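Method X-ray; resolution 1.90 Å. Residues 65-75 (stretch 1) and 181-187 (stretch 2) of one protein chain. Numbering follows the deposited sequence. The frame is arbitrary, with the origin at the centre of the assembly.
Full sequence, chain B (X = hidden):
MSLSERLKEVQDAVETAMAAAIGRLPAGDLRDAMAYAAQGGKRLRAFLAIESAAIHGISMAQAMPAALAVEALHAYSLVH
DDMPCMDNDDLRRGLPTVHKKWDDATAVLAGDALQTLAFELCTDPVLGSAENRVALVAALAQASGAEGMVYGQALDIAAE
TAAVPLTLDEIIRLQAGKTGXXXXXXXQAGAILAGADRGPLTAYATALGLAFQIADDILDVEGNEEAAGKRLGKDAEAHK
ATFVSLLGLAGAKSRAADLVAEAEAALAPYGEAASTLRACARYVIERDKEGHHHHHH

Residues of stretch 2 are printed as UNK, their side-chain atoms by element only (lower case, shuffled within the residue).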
ATOM      1  N   PRO B  65       5.178   1.247  16.599  1.00 12.04           N
ATOM      2  CA  PRO B  65       4.654   0.718  15.336  1.00 11.81           C
ATOM      3  C   PRO B  65       4.149   1.814  14.394  1.00 10.57           C
ATOM      4  O   PRO B  65       4.235   1.652  13.188  1.00 10.08           O
ATOM      5  CB  PRO B  65       3.501  -0.190  15.775  1.00 12.31           C
ATOM      6  CG  PRO B  65       3.845  -0.555  17.198  1.00  5.54           C
ATOM      7  CD  PRO B  65       4.490   0.657  17.763  1.00 11.98           C
ATOM      8  N   ALA B  66       3.635   2.911  14.943  1.00 10.83           N
ATOM      9  CA  ALA B  66       3.192   4.031  14.115  1.00 11.02           C
ATOM     10  C   ALA B  66       4.381   4.759  13.483  1.00 11.58           C
ATOM     11  O   ALA B  66       4.331   5.147  12.308  1.00 12.14           O
ATOM     12  CB  ALA B  66       2.322   4.991  14.912  1.00 10.21           C
ATOM     13  N   ALA B  67       5.441   4.921  14.267  1.00 11.86           N
ATOM     14  CA  ALA B  67       6.690   5.521  13.804  1.00 10.99           C
ATOM     15  C   ALA B  67       7.299   4.665  12.718  1.00 10.83           C
ATOM     16  O   ALA B  67       7.784   5.177  11.712  1.00 10.61           O
ATOM     17  CB  ALA B  67       7.665   5.660  14.956  1.00 10.08           C
ATOM     18  N   LEU B  68       7.271   3.352  12.935  1.00 11.67           N
ATOM     19  CA  LEU B  68       7.768   2.401  11.955  1.00 11.79           C
ATOM     20  C   LEU B  68       6.967   2.458  10.660  1.00  9.90           C
ATOM     21  O   LEU B  68       7.534   2.475   9.558  1.00  9.68           O
ATOM     22  CB  LEU B  68       7.783   0.991  12.545  1.00 12.37           C
ATOM     23  CG  LEU B  68       8.932   0.729  13.523  1.00 25.22           C
ATOM     24  CD1 LEU B  68       8.961  -0.735  13.986  1.00 12.87           C
ATOM     25  CD2 LEU B  68      10.269   1.134  12.901  1.00 13.02           C
ATOM     26  N   ALA B  69       5.645   2.516  10.788  1.00  8.43           N
ATOM     27  CA  ALA B  69       4.774   2.550   9.609  1.00  6.85           C
ATOM     28  C   ALA B  69       5.066   3.748   8.714  1.00  6.23           C
ATOM     29  O   ALA B  69       5.125   3.591   7.475  1.00  5.69           O
ATOM     30  CB  ALA B  69       3.294   2.536  10.016  1.00  6.21           C
ATOM     31  N   VAL B  70       5.213   4.935   9.313  1.00  4.93           N
ATOM     32  CA  VAL B  70       5.475   6.140   8.526  1.00  6.00           C
ATOM     33  C   VAL B  70       6.857   6.134   7.892  1.00  6.72           C
ATOM     34  O   VAL B  70       7.013   6.613   6.776  1.00  6.18           O
ATOM     35  CB  VAL B  70       5.133   7.509   9.268  1.00  6.11           C
ATOM     36  CG1 VAL B  70       6.136   7.871  10.358  1.00  5.54           C
ATOM     37  CG2 VAL B  70       4.996   8.652   8.282  1.00  5.75           C
ATOM     38  N   GLU B  71       7.847   5.580   8.593  1.00  8.30           N
ATOM     39  CA  GLU B  71       9.180   5.427   8.004  1.00  8.86           C
ATOM     40  C   GLU B  71       9.178   4.396   6.872  1.00  8.80           C
ATOM     41  O   GLU B  71       9.820   4.588   5.829  1.00  8.52           O
ATOM     42  CB  GLU B  71      10.200   5.067   9.073  1.00  8.28           C
ATOM     43  CG  GLU B  71      10.553   6.216   9.988  1.00 12.35           C
ATOM     44  CD  GLU B  71      11.250   7.364   9.250  1.00  7.84           C
ATOM     45  OE1 GLU B  71      12.177   7.096   8.458  1.00 11.80           O
ATOM     46  OE2 GLU B  71      10.862   8.532   9.475  1.00 12.74           O
ATOM     47  N   ALA B  72       8.440   3.306   7.077  1.00  9.23           N
ATOM     48  CA  ALA B  72       8.224   2.322   6.016  1.00  8.55           C
ATOM     49  C   ALA B  72       7.579   2.941   4.781  1.00  7.98           C
ATOM     50  O   ALA B  72       8.013   2.689   3.658  1.00  7.99           O
ATOM     51  CB  ALA B  72       7.383   1.156   6.527  1.00  9.02           C
ATOM     52  N   LEU B  73       6.525   3.737   4.988  1.00  6.99           N
ATOM     53  CA  LEU B  73       5.804   4.352   3.887  1.00  7.21           C
ATOM     54  C   LEU B  73       6.754   5.339   3.172  1.00  7.53           C
ATOM     55  O   LEU B  73       6.798   5.387   1.938  1.00  7.85           O
ATOM     56  CB  LEU B  73       4.501   5.032   4.391  1.00  7.26           C
ATOM     57  CG  LEU B  73       3.288   5.332   3.471  1.00  9.67           C
ATOM     58  CD1 LEU B  73       3.673   6.215   2.306  1.00  7.75           C
ATOM     59  CD2 LEU B  73       2.581   4.048   2.952  1.00  7.75           C
ATOM     60  N   HIS B  74       7.516   6.105   3.943  1.00  8.16           N
ATOM     61  CA  HIS B  74       8.455   7.074   3.351  1.00  8.01           C
ATOM     62  C   HIS B  74       9.501   6.346   2.521  1.00  6.78           C
ATOM     63  O   HIS B  74       9.826   6.770   1.390  1.00  6.96           O
ATOM     64  CB  HIS B  74       9.125   7.914   4.434  1.00  9.30           C
ATOM     65  CG  HIS B  74      10.055   8.954   3.896  1.00  9.96           C
ATOM     66  ND1 HIS B  74      11.381   9.033   4.268  1.00 10.25           N
ATOM     67  CD2 HIS B  74       9.850   9.963   3.024  1.00 10.45           C
ATOM     68  CE1 HIS B  74      11.950  10.048   3.643  1.00 10.40           C
ATOM     69  NE2 HIS B  74      11.046  10.622   2.872  1.00 10.06           N
ATOM     70  N   ALA B  75       9.995   5.229   3.067  1.00  5.77           N
ATOM     71  CA  ALA B  75      11.080   4.468   2.431  1.00  5.72           C
ATOM     72  C   ALA B  75      10.641   3.972   1.069  1.00  5.20           C
ATOM     73  O   ALA B  75      11.374   4.085   0.086  1.00  5.54           O
ATOM     74  CB  ALA B  75      11.496   3.306   3.292  1.00  5.90           C
ATOM     75  N   UNK B 181       1.416  15.925   3.145  1.00  6.79           N
ATOM     76  CA  UNK B 181       0.440  14.944   3.618  1.00  6.66           C
ATOM     77  C   UNK B 181       1.042  13.955   4.615  1.00  7.18           C
ATOM     78  O   UNK B 181       0.448  13.717   5.690  1.00  7.93           O
ATOM     79  c   UNK B 181      -0.226  14.199   2.391  1.00  5.79           C
ATOM     80  N   UNK B 182       2.226  13.414   4.291  1.00  6.17           N
ATOM     81  CA  UNK B 182       2.875  12.362   5.127  1.00  4.64           C
ATOM     82  C   UNK B 182       3.359  12.901   6.439  1.00  5.40           C
ATOM     83  O   UNK B 182       3.293  12.197   7.466  1.00  4.48           O
ATOM     84  c   UNK B 182       4.444  10.271   4.867  1.00  4.38           C
ATOM     85  c   UNK B 182       5.625   9.652   4.128  1.00  2.00           C
ATOM     86  c   UNK B 182       4.072  11.701   4.417  1.00  2.97           C
ATOM     87  c   UNK B 182       3.240   9.314   4.838  1.00  2.00           C
ATOM     88  N   UNK B 183       3.876  14.130   6.411  1.00  5.03           N
ATOM     89  CA  UNK B 183       4.273  14.807   7.665  1.00  4.85           C
ATOM     90  C   UNK B 183       3.073  15.048   8.582  1.00  5.57           C
ATOM     91  O   UNK B 183       3.211  14.994   9.833  1.00  5.92           O
ATOM     92  c   UNK B 183       6.507  15.816   7.032  1.00  4.03           C
ATOM     93  c   UNK B 183       4.926  17.142   8.545  1.00  5.77           C
ATOM     94  c   UNK B 183       5.042  16.126   7.373  1.00  5.43           C
ATOM     95  c   UNK B 183       7.090  16.696   5.882  1.00  8.39           C
ATOM     96  N   UNK B 184       1.937  15.392   7.979  1.00  6.22           N
ATOM     97  CA  UNK B 184       0.697  15.606   8.722  1.00  6.31           C
ATOM     98  C   UNK B 184       0.188  14.301   9.334  1.00  6.02           C
ATOM     99  O   UNK B 184      -0.285  14.279  10.490  1.00  4.88           O
ATOM    100  c   UNK B 184      -0.389  16.228   7.839  1.00  6.32           C
ATOM    101  o   UNK B 184      -1.570  16.451   8.618  1.00 10.58           O
ATOM    102  N   UNK B 185       0.292  13.207   8.574  1.00  5.77           N
ATOM    103  CA  UNK B 185       0.013  11.921   9.191  1.00  5.55           C
ATOM    104  C   UNK B 185       0.862  11.731  10.440  1.00  5.74           C
ATOM    105  O   UNK B 185       0.308  11.435  11.487  1.00  6.59           O
ATOM    106  c   UNK B 185      -0.031   6.963  10.404  1.00  5.33           C
ATOM    107  c   UNK B 185      -1.185   7.627  10.042  1.00  6.66           C
ATOM    108  c   UNK B 185       1.312   8.749   9.408  1.00  4.85           C
ATOM    109  c   UNK B 185       1.228   7.523  10.088  1.00  7.35           C
ATOM    110  c   UNK B 185       0.152   9.411   9.010  1.00  7.36           C
ATOM    111  c   UNK B 185       0.222  10.727   8.276  1.00  5.32           C
ATOM    112  c   UNK B 185      -1.093   8.852   9.345  1.00  5.59           C
ATOM    113  N   UNK B 186       2.196  11.871  10.332  1.00  5.66           N
ATOM    114  CA  UNK B 186       3.095  11.646  11.497  1.00  5.43           C
ATOM    115  C   UNK B 186       2.731  12.499  12.703  1.00  6.08           C
ATOM    116  O   UNK B 186       2.772  12.029  13.858  1.00  5.57           O
ATOM    117  c   UNK B 186       4.579  11.891  11.128  1.00  4.33           C
ATOM    118  N   UNK B 187       2.399  13.760  12.435  1.00  6.88           N
ATOM    119  CA  UNK B 187       2.108  14.722  13.481  1.00  7.23           C
ATOM    120  C   UNK B 187       0.795  14.421  14.181  1.00  6.91           C
ATOM    121  O   UNK B 187       0.660  14.652  15.362  1.00  6.95           O
ATOM    122  c   UNK B 187       2.102  16.131  12.913  1.00  7.74           C
TER

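Position 181 carries a single side-chain carbon; its CB lies 8.9 Å from CD1 of Leu73, the nearest atom of stretch 1, and touches nothing there. One carbon and no more means alanine, Ala181. Its carbonyl O accepts a hydrogen bond from the backbone N of position 185, 2.9 Å away, as a helix requires.

Position 182 has four carbons in a chain that forks at the second, and its CB points toward stretch 1. The forking carbon lies 3.8 Å from CG2 of Val70, one tip lies 4.0 Å from CD1 of Leu73, and the other 3.9 Å from CA of His74. A fork at the second carbon identifies leucine, Leu182. With the branch at the second carbon, one beyond CB, the forked end spreads over Val70, Leu73 and His74, with CG and both methyl carbons all near CG2 of Val70.

Position 183 also has four carbons, but the fork comes at the first and one arm is two carbons long. This is isoleucine, Ile183. Its CB points away from stretch 1, so this apolar, buried side chain takes no part in the contact.

At position 184 one carbon is followed by one oxygen, out of reach of stretch 1: serine, Ser184. The hydroxyl OG is hydrogen-bonded to a residue adjoining one of the stretches, which satisfies its polarity at a partly exposed site.

Position 185 bears one carbon and then a six-membered ring, all carbon. One ring carbon lies 3.9 Å from CG2 of Val70 and another 4.5 Å from O of Ala66, both partners sitting at the ring edge, near its plane. With no oxygen on the ring, the residue is phenylalanine, Phe185. The ring presents its apolar edge to Val70 and has no polar group to satisfy.

Position 186 has one side-chain carbon, CB, 4.3 Å from CG2 of Val70. It is alanine, Ala186. Here the backbones come near each other, with CA of Val70 and CA of Ala186 6.7 Å apart, and the small methyl group fills little of that space.

Position 187 again has one carbon, out of reach of stretch 1: alanine, Ala187, buried against other parts of the structure.

The two helices run nearly antiparallel, at 172°, with axes 10.4 Å apart at closest approach. No hydrogen bond crosses between them. Contact rests on apolar packing: CG2 of Val70 meets Leu182, Phe185 and Ala186, while Leu182 extends the contact to Leu73 and His74.

Stretch 2 (181-187) ALISFAA
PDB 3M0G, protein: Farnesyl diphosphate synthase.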